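Long-range contacts in uncharacterized protein (Bordetella bronchiseptica, PDB 4XG0), which probably acts as a kinase in acid-sugar catabolism, pairing a sugar-binding N-terminal domain with a nucleotide-binding C-terminal domain: residues Q105-S113 and Q232-A243; I179-A190 and R202-D213. All coordinates share one frame; numbering follows the deposited sequence.

Overall arrangement
Both contacts build one parallel sheet in the sugar-binding N-terminal domain. Following the chain, strand 106-110 comes first and pairs with strand 234-238 only much later, so contact 1 closes a long loop of 118 residues. Contact 2 lies wholly within that loop and is far more local: only 11 residues, mostly helical, separate 179-190 from 202-213. Across the sheet the order runs 106-110, 234-238, 135-139, 209-212, 186-188, so strand 135-139 stands between the two pairs. Contact 1 thus holds the sheet's middle, and contact 2 finishes the margin at strand 186-188. Their centres are about 14 Å apart, and R233 packs on A204 where they touch.

Contact 1 of 2, residues Q105-S113 and Q232-A243; sequences QRLYKKVDS and QRAVPVGSGGLA
K109 and V237 lie opposite each other in neighbouring parallel strands, 106-110 and 234-238, central in the sheet of the sugar-binding N-terminal domain; the axes approach to 4.9 Å at an angle of 19°. K109 N donates to P236 O at 2.9 Å, G238 N to K109 O at 2.9 Å and V111 N to G238 O at 2.8 Å. Further back the pairing lapses: proline has no N-H to offer, and L107 O, 3.2 Å from P236 CD, stays buried without a polar partner. A water bridges L107 N to the carbonyls of Q232 and A234.

A chi1 of 166° swings the Y108 ring away from the backbone N and alongside the end of the other strand, its edge turned to P236 O and S239 O. Y108 OH donates to S239 O across a modelled 2.5 Å, doubtfully short. Small A243 fits beside the hydroxyl. G238, having no beta carbon, leaves room for L242 CD1. S239 OG accepts the N-cap bond from G241 N and also hydrogen-bonds P140 O. K110 bends, bringing NZ back to V111 O. That amine, D112 and S113 also hydrogen-bond a citrate, probably from the crystallisation liquor; this is consistent with a substrate pocket here but no proof.

L107 and V235 point the same way, both touching W130 of helix 119-130; Y108 and P236 pack against L246 of helix 240-252, and strand 28-32 continues the sheet beyond 106-110.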
ATOM      1  N   GLN A 105       5.727 -11.332  10.614  1.00 28.10           N
ATOM      2  CA  GLN A 105       6.807 -11.249   9.626  1.00 33.19           C
ATOM      3  C   GLN A 105       7.116  -9.832   9.140  1.00 29.97           C
ATOM      4  O   GLN A 105       8.098  -9.627   8.419  1.00 27.20           O
ATOM      5  CB  GLN A 105       6.470 -12.085   8.406  1.00 38.56           C
ATOM      6  CG  GLN A 105       6.249 -13.540   8.697  1.00 48.53           C
ATOM      7  CD  GLN A 105       5.777 -14.267   7.470  1.00 52.28           C
ATOM      8  OE1 GLN A 105       6.482 -14.319   6.457  1.00 59.43           O
ATOM      9  NE2 GLN A 105       4.566 -14.799   7.529  1.00 48.48           N
ATOM     10  N   ARG A 106       6.262  -8.879   9.491  1.00 29.08           N
ATOM     11  CA  ARG A 106       6.584  -7.469   9.274  1.00 29.17           C
ATOM     12  C   ARG A 106       6.358  -6.704  10.572  1.00 30.79           C
ATOM     13  O   ARG A 106       5.361  -6.914  11.254  1.00 27.26           O
ATOM     14  CB  ARG A 106       5.713  -6.890   8.134  1.00 22.13           C
ATOM     15  CG  ARG A 106       5.996  -7.571   6.787  1.00 25.56           C
ATOM     16  CD  ARG A 106       7.383  -7.242   6.240  1.00 33.57           C
ATOM     17  NE  ARG A 106       7.577  -7.703   4.866  1.00 27.18           N
ATOM     18  CZ  ARG A 106       7.863  -8.954   4.505  1.00 30.89           C
ATOM     19  NH1 ARG A 106       8.015  -9.918   5.412  1.00 32.38           N
ATOM     20  NH2 ARG A 106       8.025  -9.244   3.220  1.00 34.80           N
ATOM     21  N   LEU A 107       7.282  -5.813  10.901  1.00 24.14           N
ATOM     22  CA  LEU A 107       7.184  -4.989  12.100  1.00 22.50           C
ATOM     23  C   LEU A 107       7.184  -3.492  11.778  1.00 22.31           C
ATOM     24  O   LEU A 107       8.073  -3.024  11.058  1.00 26.10           O
ATOM     25  CB  LEU A 107       8.387  -5.232  13.001  1.00 22.82           C
ATOM     26  CG  LEU A 107       8.349  -4.556  14.359  1.00 23.63           C
ATOM     27  CD1 LEU A 107       7.278  -5.197  15.182  1.00 28.00           C
ATOM     28  CD2 LEU A 107       9.707  -4.650  15.094  1.00 32.49           C
ATOM     29  N   TYR A 108       6.221  -2.746  12.335  1.00 23.33           N
ATOM     30  CA  TYR A 108       6.181  -1.289  12.198  1.00 18.95           C
ATOM     31  C   TYR A 108       6.230  -0.699  13.599  1.00 22.18           C
ATOM     32  O   TYR A 108       5.407  -1.030  14.459  1.00 23.48           O
ATOM     33  CB  TYR A 108       4.903  -0.883  11.463  1.00 19.59           C
ATOM     34  CG  TYR A 108       4.427   0.567  11.457  1.00 21.74           C
ATOM     35  CD1 TYR A 108       5.268   1.654  11.604  1.00 31.63           C
ATOM     36  CD2 TYR A 108       3.069   0.819  11.262  1.00 28.78           C
ATOM     37  CE1 TYR A 108       4.749   2.982  11.559  1.00 24.47           C
ATOM     38  CE2 TYR A 108       2.572   2.088  11.228  1.00 36.31           C
ATOM     39  CZ  TYR A 108       3.416   3.166  11.376  1.00 23.59           C
ATOM     40  OH  TYR A 108       2.846   4.425  11.319  1.00 39.35           O
ATOM     41  N   LYS A 109       7.222   0.149  13.854  1.00 20.70           N
ATOM     42  CA  LYS A 109       7.283   0.843  15.125  1.00 18.68           C
ATOM     43  C   LYS A 109       6.746   2.266  14.974  1.00 21.70           C
ATOM     44  O   LYS A 109       7.274   3.066  14.196  1.00 20.62           O
ATOM     45  CB  LYS A 109       8.722   0.920  15.673  1.00 20.76           C
ATOM     46  CG  LYS A 109       8.766   1.449  17.061  1.00 20.97           C
ATOM     47  CD  LYS A 109      10.190   1.497  17.640  1.00 30.00           C
ATOM     48  CE  LYS A 109      10.202   1.725  19.174  1.00 24.39           C
ATOM     49  NZ  LYS A 109       9.797   3.101  19.585  1.00 27.69           N
ATOM     50  N   LYS A 110       5.666   2.558  15.693  1.00 20.35           N
ATOM     51  CA  LYS A 110       4.942   3.817  15.601  1.00 19.23           C
ATOM     52  C   LYS A 110       5.364   4.745  16.732  1.00 21.07           C
ATOM     53  O   LYS A 110       5.213   4.422  17.923  1.00 23.52           O
ATOM     54  CB  LYS A 110       3.412   3.591  15.627  1.00 22.93           C
ATOM     55  CG  LYS A 110       2.562   4.804  16.060  1.00 22.78           C
ATOM     56  CD  LYS A 110       2.612   5.947  15.014  1.00 22.49           C
ATOM     57  CE  LYS A 110       1.681   7.090  15.395  1.00 20.44           C
ATOM     58  NZ  LYS A 110       2.137   7.815  16.584  1.00 22.37           N
ATOM     59  N   VAL A 111       5.945   5.880  16.324  1.00 22.79           N
ATOM     60  CA  VAL A 111       6.464   6.890  17.227  1.00 21.51           C
ATOM     61  C   VAL A 111       5.795   8.254  16.999  1.00 21.79           C
ATOM     62  O   VAL A 111       5.005   8.424  16.069  1.00 23.59           O
ATOM     63  CB  VAL A 111       8.006   7.017  17.070  1.00 22.77           C
ATOM     64  CG1 VAL A 111       8.688   5.707  17.455  1.00 25.10           C
ATOM     65  CG2 VAL A 111       8.345   7.371  15.655  1.00 22.08           C
ATOM     66  N   ASP A 112       6.053   9.192  17.917  1.00 22.12           N
ATOM     67  CA  ASP A 112       5.654  10.585  17.757  1.00 22.71           C
ATOM     68  C   ASP A 112       6.361  11.144  16.525  1.00 24.66           C
ATOM     69  O   ASP A 112       7.585  10.945  16.343  1.00 23.58           O
ATOM     70  CB  ASP A 112       6.081  11.371  19.024  1.00 27.28           C
ATOM     71  CG  ASP A 112       5.617  12.846  19.040  1.00 24.04           C
ATOM     72  OD1 ASP A 112       4.456  13.165  18.669  1.00 26.54           O
ATOM     73  OD2 ASP A 112       6.439  13.695  19.519  1.00 26.48           O
ATOM     74  N   SER A 113       5.606  11.872  15.716  1.00 24.46           N
ATOM     75  CA  SER A 113       6.192  12.621  14.604  1.00 20.24           C
ATOM     76  C   SER A 113       7.198  13.623  15.098  1.00 21.91           C
ATOM     77  O   SER A 113       8.116  13.959  14.357  1.00 25.33           O
ATOM     78  CB  SER A 113       5.145  13.359  13.767  1.00 21.90           C
ATOM     79  OG  SER A 113       4.441  14.307  14.526  1.00 24.85           O
ATOM     80  N   GLN A 232      11.316  -8.638   5.078  1.00 35.84           N
ATOM     81  CA  GLN A 232      11.172  -8.882   6.509  1.00 32.86           C
ATOM     82  C   GLN A 232      12.180  -8.118   7.373  1.00 31.39           C
ATOM     83  O   GLN A 232      11.846  -7.656   8.463  1.00 41.22           O
ATOM     84  CB  GLN A 232      11.284 -10.388   6.804  1.00 40.88           C
ATOM     85  CG  GLN A 232      11.291 -10.682   8.288  1.00 43.85           C
ATOM     86  CD  GLN A 232      11.091 -12.143   8.616  1.00 57.21           C
ATOM     87  OE1 GLN A 232      10.885 -12.976   7.731  1.00 61.57           O
ATOM     88  NE2 GLN A 232      11.128 -12.458   9.904  1.00 58.05           N
ATOM     89  N   ARG A 233      13.402  -7.963   6.875  1.00 33.29           N
ATOM     90  CA  ARG A 233      14.472  -7.343   7.658  1.00 34.89           C
ATOM     91  C   ARG A 233      14.248  -5.852   7.904  1.00 31.81           C
ATOM     92  O   ARG A 233      14.834  -5.284   8.829  1.00 38.05           O
ATOM     93  CB  ARG A 233      15.831  -7.564   6.973  1.00 42.02           C
ATOM     94  CG  ARG A 233      16.048  -6.734   5.716  1.00 42.19           C
ATOM     95  CD  ARG A 233      17.379  -7.038   5.001  1.00 42.79           C
ATOM     96  NE  ARG A 233      18.557  -6.795   5.833  1.00 56.71           N
ATOM     97  CZ  ARG A 233      19.716  -6.298   5.391  1.00 53.18           C
ATOM     98  NH1 ARG A 233      19.875  -5.971   4.116  1.00 56.56           N
ATOM     99  NH2 ARG A 233      20.725  -6.119   6.230  1.00 52.31           N
ATOM    100  N   ALA A 234      13.419  -5.219   7.079  1.00 31.48           N
ATOM    101  CA  ALA A 234      13.244  -3.769   7.154  1.00 25.30           C
ATOM    102  C   ALA A 234      12.196  -3.382   8.174  1.00 33.77           C
ATOM    103  O   ALA A 234      11.002  -3.636   7.971  1.00 32.46           O
ATOM    104  CB  ALA A 234      12.869  -3.216   5.813  1.00 24.10           C
ATOM    105  N   VAL A 235      12.641  -2.705   9.228  1.00 32.52           N
ATOM    106  CA  VAL A 235      11.772  -2.281  10.308  1.00 31.88           C
ATOM    107  C   VAL A 235      11.478  -0.781  10.224  1.00 31.20           C
ATOM    108  O   VAL A 235      12.250   0.046  10.736  1.00 27.24           O
ATOM    109  CB  VAL A 235      12.397  -2.546  11.691  1.00 28.07           C
ATOM    110  CG1 VAL A 235      11.444  -2.066  12.776  1.00 30.21           C
ATOM    111  CG2 VAL A 235      12.743  -4.045  11.899  1.00 31.53           C
ATOM    112  N   PRO A 236      10.382  -0.412   9.567  1.00 28.08           N
ATOM    113  CA  PRO A 236      10.057   1.010   9.573  1.00 25.46           C
ATOM    114  C   PRO A 236       9.752   1.543  10.965  1.00 25.08           C
ATOM    115  O   PRO A 236       9.081   0.913  11.777  1.00 24.46           O
ATOM    116  CB  PRO A 236       8.834   1.096   8.684  1.00 22.21           C
ATOM    117  CG  PRO A 236       8.258  -0.268   8.674  1.00 24.73           C
ATOM    118  CD  PRO A 236       9.378  -1.207   8.829  1.00 23.83           C
ATOM    119  N   VAL A 237      10.252   2.746  11.203  1.00 21.48           N
ATOM    120  CA  VAL A 237      10.011   3.490  12.432  1.00 20.72           C
ATOM    121  C   VAL A 237       9.467   4.823  12.004  1.00 19.55           C
ATOM    122  O   VAL A 237      10.188   5.647  11.411  1.00 21.27           O
ATOM    123  CB  VAL A 237      11.283   3.727  13.216  1.00 21.86           C
ATOM    124  CG1 VAL A 237      10.990   4.496  14.523  1.00 25.13           C
ATOM    125  CG2 VAL A 237      12.024   2.418  13.489  1.00 23.50           C
ATOM    126  N   GLY A 238       8.189   5.051  12.268  1.00 21.37           N
ATOM    127  CA  GLY A 238       7.548   6.235  11.737  1.00 27.74           C
ATOM    128  C   GLY A 238       6.361   6.660  12.560  1.00 19.34           C
ATOM    129  O   GLY A 238       6.015   6.021  13.549  1.00 21.05           O
ATOM    130  N   SER A 239       5.759   7.761  12.167  1.00 21.13           N
ATOM    131  CA  SER A 239       4.561   8.218  12.823  1.00 21.80           C
ATOM    132  C   SER A 239       3.378   7.766  12.010  1.00 19.06           C
ATOM    133  O   SER A 239       3.448   6.815  11.204  1.00 18.92           O
ATOM    134  CB  SER A 239       4.558   9.731  12.909  1.00 19.72           C
ATOM    135  OG  SER A 239       4.494  10.295  11.607  1.00 20.64           O
ATOM    136  N   GLY A 240       2.305   8.528  12.102  1.00 23.61           N
ATOM    137  CA  GLY A 240       1.152   8.216  11.269  1.00 20.69           C
ATOM    138  C   GLY A 240       1.372   8.390   9.778  1.00 18.84           C
ATOM    139  O   GLY A 240       0.628   7.839   8.972  1.00 23.76           O
ATOM    140  N   GLY A 241       2.432   9.089   9.394  1.00 21.99           N
ATOM    141  CA  GLY A 241       2.650   9.343   7.989  1.00 17.57           C
ATOM    142  C   GLY A 241       2.958   8.096   7.210  1.00 15.49           C
ATOM    143  O   GLY A 241       2.589   7.975   6.076  1.00 18.82           O
ATOM    144  N   LEU A 242       3.628   7.146   7.865  1.00 18.30           N
ATOM    145  CA  LEU A 242       4.069   5.925   7.205  1.00 16.99           C
ATOM    146  C   LEU A 242       3.013   4.812   7.241  1.00 18.90           C
ATOM    147  O   LEU A 242       3.106   3.828   6.506  1.00 18.61           O
ATOM    148  CB  LEU A 242       5.338   5.414   7.837  1.00 20.01           C
ATOM    149  CG  LEU A 242       6.545   5.632   6.934  1.00 19.21           C
ATOM    150  CD1 LEU A 242       7.801   5.280   7.681  1.00 23.96           C
ATOM    151  CD2 LEU A 242       6.526   4.875   5.648  1.00 19.56           C
ATOM    152  N   ALA A 243       1.998   4.980   8.072  1.00 19.14           N
ATOM    153  CA  ALA A 243       1.034   3.894   8.309  1.00 24.34           C
ATOM    154  C   ALA A 243       0.275   3.395   7.094  1.00 21.01           C
ATOM    155  O   ALA A 243       0.367   2.213   6.735  1.00 16.92           O
ATOM    156  CB  ALA A 243       0.078   4.267   9.439  1.00 20.60           C
TER
HETATM  157  O   HOH W   1       9.533  -5.885   8.984  1.00 28.67           O

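Contact 2 of 2, residues I179-A190 and R202-D213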
ATOM      1  N   ILE A 179      17.909  13.891  13.489  1.00 24.68           N
ATOM      2  CA  ILE A 179      17.649  12.540  13.960  1.00 26.14           C
ATOM      3  C   ILE A 179      18.920  11.686  13.883  1.00 25.65           C
ATOM      4  O   ILE A 179      19.185  10.896  14.785  1.00 26.57           O
ATOM      5  CB  ILE A 179      16.447  11.888  13.234  1.00 22.49           C
ATOM      6  CG1 ILE A 179      15.238  12.823  13.326  1.00 21.60           C
ATOM      7  CG2 ILE A 179      16.167  10.540  13.861  1.00 22.42           C
ATOM      8  CD1 ILE A 179      14.064  12.445  12.428  1.00 27.76           C
ATOM      9  N   PRO A 180      19.751  11.886  12.844  1.00 26.10           N
ATOM     10  CA  PRO A 180      21.002  11.113  12.749  1.00 27.72           C
ATOM     11  C   PRO A 180      21.946  11.346  13.940  1.00 29.75           C
ATOM     12  O   PRO A 180      22.644  10.434  14.371  1.00 31.17           O
ATOM     13  CB  PRO A 180      21.605  11.582  11.425  1.00 29.62           C
ATOM     14  CG  PRO A 180      20.429  12.084  10.626  1.00 31.93           C
ATOM     15  CD  PRO A 180      19.492  12.674  11.626  1.00 25.94           C
ATOM     16  N   THR A 181      21.962  12.562  14.468  1.00 30.13           N
ATOM     17  CA  THR A 181      22.722  12.858  15.672  1.00 32.15           C
ATOM     18  C   THR A 181      22.062  12.190  16.890  1.00 32.24           C
ATOM     19  O   THR A 181      22.728  11.535  17.692  1.00 34.03           O
ATOM     20  CB  THR A 181      22.814  14.363  15.859  1.00 32.65           C
ATOM     21  OG1 THR A 181      23.544  14.918  14.771  1.00 32.98           O
ATOM     22  CG2 THR A 181      23.531  14.715  17.157  1.00 34.93           C
ATOM     23  N   LEU A 182      20.740  12.317  16.995  1.00 30.60           N
ATOM     24  CA  LEU A 182      19.968  11.706  18.089  1.00 31.47           C
ATOM     25  C   LEU A 182      20.242  10.213  18.165  1.00 34.64           C
ATOM     26  O   LEU A 182      20.455   9.666  19.259  1.00 33.78           O
ATOM     27  CB  LEU A 182      18.466  11.977  17.902  1.00 31.81           C
ATOM     28  CG  LEU A 182      17.458  11.497  18.953  1.00 29.26           C
ATOM     29  CD1 LEU A 182      17.755  12.083  20.318  1.00 35.08           C
ATOM     30  CD2 LEU A 182      16.050  11.869  18.489  1.00 28.38           C
ATOM     31  N   LEU A 183      20.271   9.561  17.002  1.00 30.02           N
ATOM     32  CA  LEU A 183      20.435   8.106  16.940  1.00 33.61           C
ATOM     33  C   LEU A 183      21.879   7.639  16.757  1.00 35.04           C
ATOM     34  O   LEU A 183      22.183   6.485  17.046  1.00 34.75           O
ATOM     35  CB  LEU A 183      19.599   7.506  15.807  1.00 29.48           C
ATOM     36  CG  LEU A 183      18.102   7.728  15.895  1.00 26.51           C
ATOM     37  CD1 LEU A 183      17.444   7.041  14.748  1.00 26.16           C
ATOM     38  CD2 LEU A 183      17.532   7.200  17.187  1.00 27.15           C
ATOM     39  N   GLY A 184      22.754   8.522  16.268  1.00 33.31           N
ATOM     40  CA  GLY A 184      24.124   8.152  15.940  1.00 35.45           C
ATOM     41  C   GLY A 184      24.128   7.253  14.712  1.00 42.62           C
ATOM     42  O   GLY A 184      24.717   6.178  14.726  1.00 37.49           O
ATOM     43  N   CYS A 185      23.444   7.681  13.653  1.00 32.91           N
ATOM     44  CA  CYS A 185      23.298   6.863  12.453  1.00 32.33           C
ATOM     45  C   CYS A 185      23.451   7.638  11.146  1.00 39.17           C
ATOM     46  O   CYS A 185      23.710   8.852  11.136  1.00 33.78           O
ATOM     47  CB  CYS A 185      21.952   6.151  12.474  1.00 30.46           C
ATOM     48  SG  CYS A 185      20.550   7.246  12.178  1.00 28.77           S
ATOM     49  N   ALA A 186      23.300   6.906  10.046  1.00 36.94           N
ATOM     50  CA  ALA A 186      23.445   7.453   8.707  1.00 44.27           C
ATOM     51  C   ALA A 186      22.157   8.130   8.258  1.00 37.20           C
ATOM     52  O   ALA A 186      21.128   8.003   8.902  1.00 31.18           O
ATOM     53  CB  ALA A 186      23.799   6.339   7.741  1.00 48.28           C
ATOM     54  N   GLN A 187      22.224   8.843   7.138  0.60 36.78           N
ATOM     55  CA  GLN A 187      21.072   9.586   6.641  0.60 31.44           C
ATOM     56  C   GLN A 187      21.097   9.632   5.108  0.60 33.59           C
ATOM     57  O   GLN A 187      22.158   9.806   4.498  0.60 33.82           O
ATOM     58  CB  GLN A 187      21.057  11.001   7.240  0.60 30.61           C
ATOM     59  CG  GLN A 187      22.204  11.907   6.755  0.60 35.30           C
ATOM     60  CD  GLN A 187      22.499  13.079   7.687  0.60 41.68           C
ATOM     61  OE1 GLN A 187      21.844  14.116   7.631  0.60 42.11           O
ATOM     62  NE2 GLN A 187      23.512  12.922   8.531  0.60 39.38           N
ATOM     63  N   LEU A 188      19.925   9.468   4.499  1.00 28.44           N
ATOM     64  CA  LEU A 188      19.774   9.408   3.061  1.00 36.01           C
ATOM     65  C   LEU A 188      18.625  10.310   2.660  1.00 38.29           C
ATOM     66  O   LEU A 188      17.743  10.590   3.470  1.00 32.39           O
ATOM     67  CB  LEU A 188      19.325   8.008   2.637  1.00 44.49           C
ATOM     68  CG  LEU A 188      20.229   6.825   2.882  1.00 41.16           C
ATOM     69  CD1 LEU A 188      19.508   5.568   2.468  1.00 41.02           C
ATOM     70  CD2 LEU A 188      21.524   7.010   2.100  1.00 45.06           C
ATOM     71  N   ALA A 189      18.602  10.717   1.395  1.00 39.44           N
ATOM     72  CA  ALA A 189      17.398  11.309   0.819  1.00 45.98           C
ATOM     73  C   ALA A 189      17.173  10.760  -0.585  1.00 40.83           C
ATOM     74  O   ALA A 189      18.125  10.654  -1.356  1.00 43.16           O
ATOM     75  CB  ALA A 189      17.531  12.816   0.784  1.00 42.45           C
ATOM     76  N   ALA A 190      15.937  10.399  -0.939  1.00 38.41           N
ATOM     77  CA  ALA A 190      15.681   9.989  -2.327  1.00 35.05           C
ATOM     78  C   ALA A 190      16.127  11.081  -3.300  1.00 36.98           C
ATOM     79  O   ALA A 190      15.951  12.271  -3.049  1.00 40.64           O
ATOM     80  CB  ALA A 190      14.220   9.665  -2.551  1.00 29.76           C
ATOM     81  N   ARG A 202      20.212   1.615  -1.439  1.00 39.38           N
ATOM     82  CA  ARG A 202      20.950   2.552  -0.598  1.00 42.65           C
ATOM     83  C   ARG A 202      20.614   2.413   0.899  1.00 43.20           C
ATOM     84  O   ARG A 202      21.465   2.670   1.756  1.00 36.09           O
ATOM     85  CB  ARG A 202      20.727   3.992  -1.074  1.00 43.15           C
ATOM     86  CG  ARG A 202      21.168   4.224  -2.515  1.00 45.83           C
ATOM     87  CD  ARG A 202      21.404   5.691  -2.802  1.00 46.74           C
ATOM     88  NE  ARG A 202      20.179   6.491  -2.813  1.00 41.32           N
ATOM     89  CZ  ARG A 202      19.988   7.603  -2.110  1.00 43.53           C
ATOM     90  NH1 ARG A 202      18.846   8.257  -2.212  1.00 43.94           N
ATOM     91  NH2 ARG A 202      20.924   8.075  -1.299  1.00 52.26           N
ATOM     92  N   ILE A 203      19.378   2.026   1.224  1.00 34.83           N
ATOM     93  CA  ILE A 203      19.027   1.840   2.625  1.00 38.40           C
ATOM     94  C   ILE A 203      19.759   0.608   3.178  1.00 36.25           C
ATOM     95  O   ILE A 203      20.217   0.591   4.324  1.00 35.62           O
ATOM     96  CB  ILE A 203      17.513   1.682   2.806  1.00 28.03           C
ATOM     97  CG1 ILE A 203      16.810   3.019   2.578  1.00 26.52           C
ATOM     98  CG2 ILE A 203      17.188   1.138   4.189  1.00 26.12           C
ATOM     99  CD1 ILE A 203      15.274   2.881   2.398  1.00 27.03           C
ATOM    100  N   ALA A 204      19.859  -0.433   2.365  1.00 41.12           N
ATOM    101  CA  ALA A 204      20.550  -1.642   2.792  1.00 36.42           C
ATOM    102  C   ALA A 204      22.027  -1.335   3.054  1.00 41.04           C
ATOM    103  O   ALA A 204      22.609  -1.808   4.028  1.00 41.41           O
ATOM    104  CB  ALA A 204      20.426  -2.732   1.729  1.00 40.49           C
ATOM    105  N   ALA A 205      22.620  -0.534   2.177  1.00 40.29           N
ATOM    106  CA  ALA A 205      24.020  -0.150   2.325  1.00 44.51           C
ATOM    107  C   ALA A 205      24.267   0.635   3.616  1.00 47.18           C
ATOM    108  O   ALA A 205      25.377   0.605   4.167  1.00 41.30           O
ATOM    109  CB  ALA A 205      24.473   0.657   1.116  1.00 46.95           C
ATOM    110  N   ALA A 206      23.233   1.323   4.094  1.00 45.85           N
ATOM    111  CA  ALA A 206      23.342   2.198   5.264  1.00 41.55           C
ATOM    112  C   ALA A 206      22.919   1.501   6.554  1.00 36.58           C
ATOM    113  O   ALA A 206      22.662   2.146   7.563  1.00 38.12           O
ATOM    114  CB  ALA A 206      22.503   3.461   5.052  1.00 41.61           C
ATOM    115  N   ALA A 207      22.850   0.177   6.513  1.00 36.04           N
ATOM    116  CA  ALA A 207      22.451  -0.612   7.666  1.00 36.09           C
ATOM    117  C   ALA A 207      23.388  -0.316   8.830  1.00 37.64           C
ATOM    118  O   ALA A 207      24.541   0.037   8.616  1.00 45.89           O
ATOM    119  CB  ALA A 207      22.513  -2.099   7.308  1.00 43.28           C
ATOM    120  N   PRO A 208      22.929  -0.516  10.077  1.00 37.99           N
ATOM    121  CA  PRO A 208      21.667  -1.096  10.532  1.00 39.70           C
ATOM    122  C   PRO A 208      20.600  -0.084  10.936  1.00 32.61           C
ATOM    123  O   PRO A 208      19.476  -0.487  11.268  1.00 31.25           O
ATOM    124  CB  PRO A 208      22.090  -1.852  11.781  1.00 40.67           C
ATOM    125  CG  PRO A 208      23.153  -0.962  12.369  1.00 43.94           C
ATOM    126  CD  PRO A 208      23.895  -0.392  11.187  1.00 44.64           C
ATOM    127  N   VAL A 209      20.935   1.195  10.945  1.00 35.78           N
ATOM    128  CA  VAL A 209      19.970   2.213  11.314  1.00 36.98           C
ATOM    129  C   VAL A 209      20.185   3.380  10.373  1.00 34.71           C
ATOM    130  O   VAL A 209      21.315   3.826  10.191  1.00 37.09           O
ATOM    131  CB  VAL A 209      20.156   2.673  12.769  1.00 34.85           C
ATOM    132  CG1 VAL A 209      19.182   3.757  13.100  1.00 28.70           C
ATOM    133  CG2 VAL A 209      20.005   1.523  13.727  1.00 33.11           C
ATOM    134  N   VAL A 210      19.120   3.863   9.752  1.00 27.45           N
ATOM    135  CA  VAL A 210      19.244   4.980   8.827  1.00 31.32           C
ATOM    136  C   VAL A 210      18.000   5.837   8.839  1.00 27.62           C
ATOM    137  O   VAL A 210      16.873   5.329   8.928  1.00 27.20           O
ATOM    138  CB  VAL A 210      19.551   4.519   7.372  1.00 28.24           C
ATOM    139  CG1 VAL A 210      18.438   3.603   6.832  1.00 29.04           C
ATOM    140  CG2 VAL A 210      19.772   5.717   6.442  1.00 37.04           C
ATOM    141  N   VAL A 211      18.231   7.143   8.771  1.00 28.60           N
ATOM    142  CA  VAL A 211      17.173   8.141   8.670  1.00 24.97           C
ATOM    143  C   VAL A 211      16.971   8.519   7.201  1.00 26.91           C
ATOM    144  O   VAL A 211      17.928   8.800   6.491  1.00 26.10           O
ATOM    145  CB  VAL A 211      17.551   9.402   9.504  1.00 30.56           C
ATOM    146  CG1 VAL A 211      16.461  10.440   9.439  1.00 24.55           C
ATOM    147  CG2 VAL A 211      17.789   9.019  10.943  1.00 33.45           C
ATOM    148  N   VAL A 212      15.721   8.513   6.758  1.00 22.57           N
ATOM    149  CA  VAL A 212      15.373   8.883   5.388  1.00 24.81           C
ATOM    150  C   VAL A 212      14.481  10.127   5.353  1.00 19.74           C
ATOM    151  O   VAL A 212      13.526  10.278   6.108  1.00 22.17           O
ATOM    152  CB  VAL A 212      14.680   7.701   4.643  1.00 25.07           C
ATOM    153  CG1 VAL A 212      14.345   8.106   3.203  1.00 27.18           C
ATOM    154  CG2 VAL A 212      15.566   6.453   4.696  1.00 22.15           C
ATOM    155  N   ASP A 213      14.851  11.067   4.498  1.00 22.97           N
ATOM    156  CA  ASP A 213      14.137  12.298   4.365  1.00 23.57           C
ATOM    157  C   ASP A 213      12.777  12.022   3.761  1.00 23.30           C
ATOM    158  O   ASP A 213      12.575  11.034   3.034  1.00 19.85           O
ATOM    159  CB  ASP A 213      14.901  13.244   3.427  1.00 22.31           C
ATOM    160  CG  ASP A 213      15.867  14.136   4.137  1.00 26.04           C
ATOM    161  OD1 ASP A 213      16.273  13.840   5.286  1.00 24.94           O
ATOM    162  OD2 ASP A 213      16.247  15.164   3.507  1.00 29.16           O
TER
HETATM  163  O   HOH W   2      21.455  10.423   0.043  1.00 43.41           O
HETATM  164  O   HOH W   3      13.551  10.727   0.459  1.00 33.14           O
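R202 NH1 is gripped by A189 O at 2.6 Å and by a salt bridge to E194. The carbonyl oxygen lies in the guanidinium plane, but the donor stands 51° out of the carbonyl plane. Within a beta-alpha-beta unit (strand 186-188, helix 196-205, strand 209-212), this bond pins the helix to the end of the first strand. A water bound by R202 NH2 and A189 N adds a second link.

Backbone bonds join the two parallel strands: V211 N donates to A186 O at 3.0 Å, L188 N to V211 O at 2.9 Å and D213 N to L188 O at 3.1 Å. L188 projects on the sheet face of V210 and V212, toward helix 196-205. Its CG sits beside the backbone N (chi1 -64°) and 3.8 Å from V210 CG2. L188 CD1 lies 3.6 Å from R202 O and also by I203 CG1, while CD2 meets R202 NH2; the leucine thus runs antiparallel along the arginine, whose guanidinium goes on to A189 O. Alanines A186 and A206 let strand and helix end come close.

On the other face, branched V211 stands crosswise to I179 and P180 of helix 179-183. That helix closes in a Schellman motif: G184 takes the positive phi, C185 N bonds to P180 O, and G184 N bonds weakly to T181 O. The chain thereby turns into the strand, bringing C185 SG to 3.5 Å from V211 CG2.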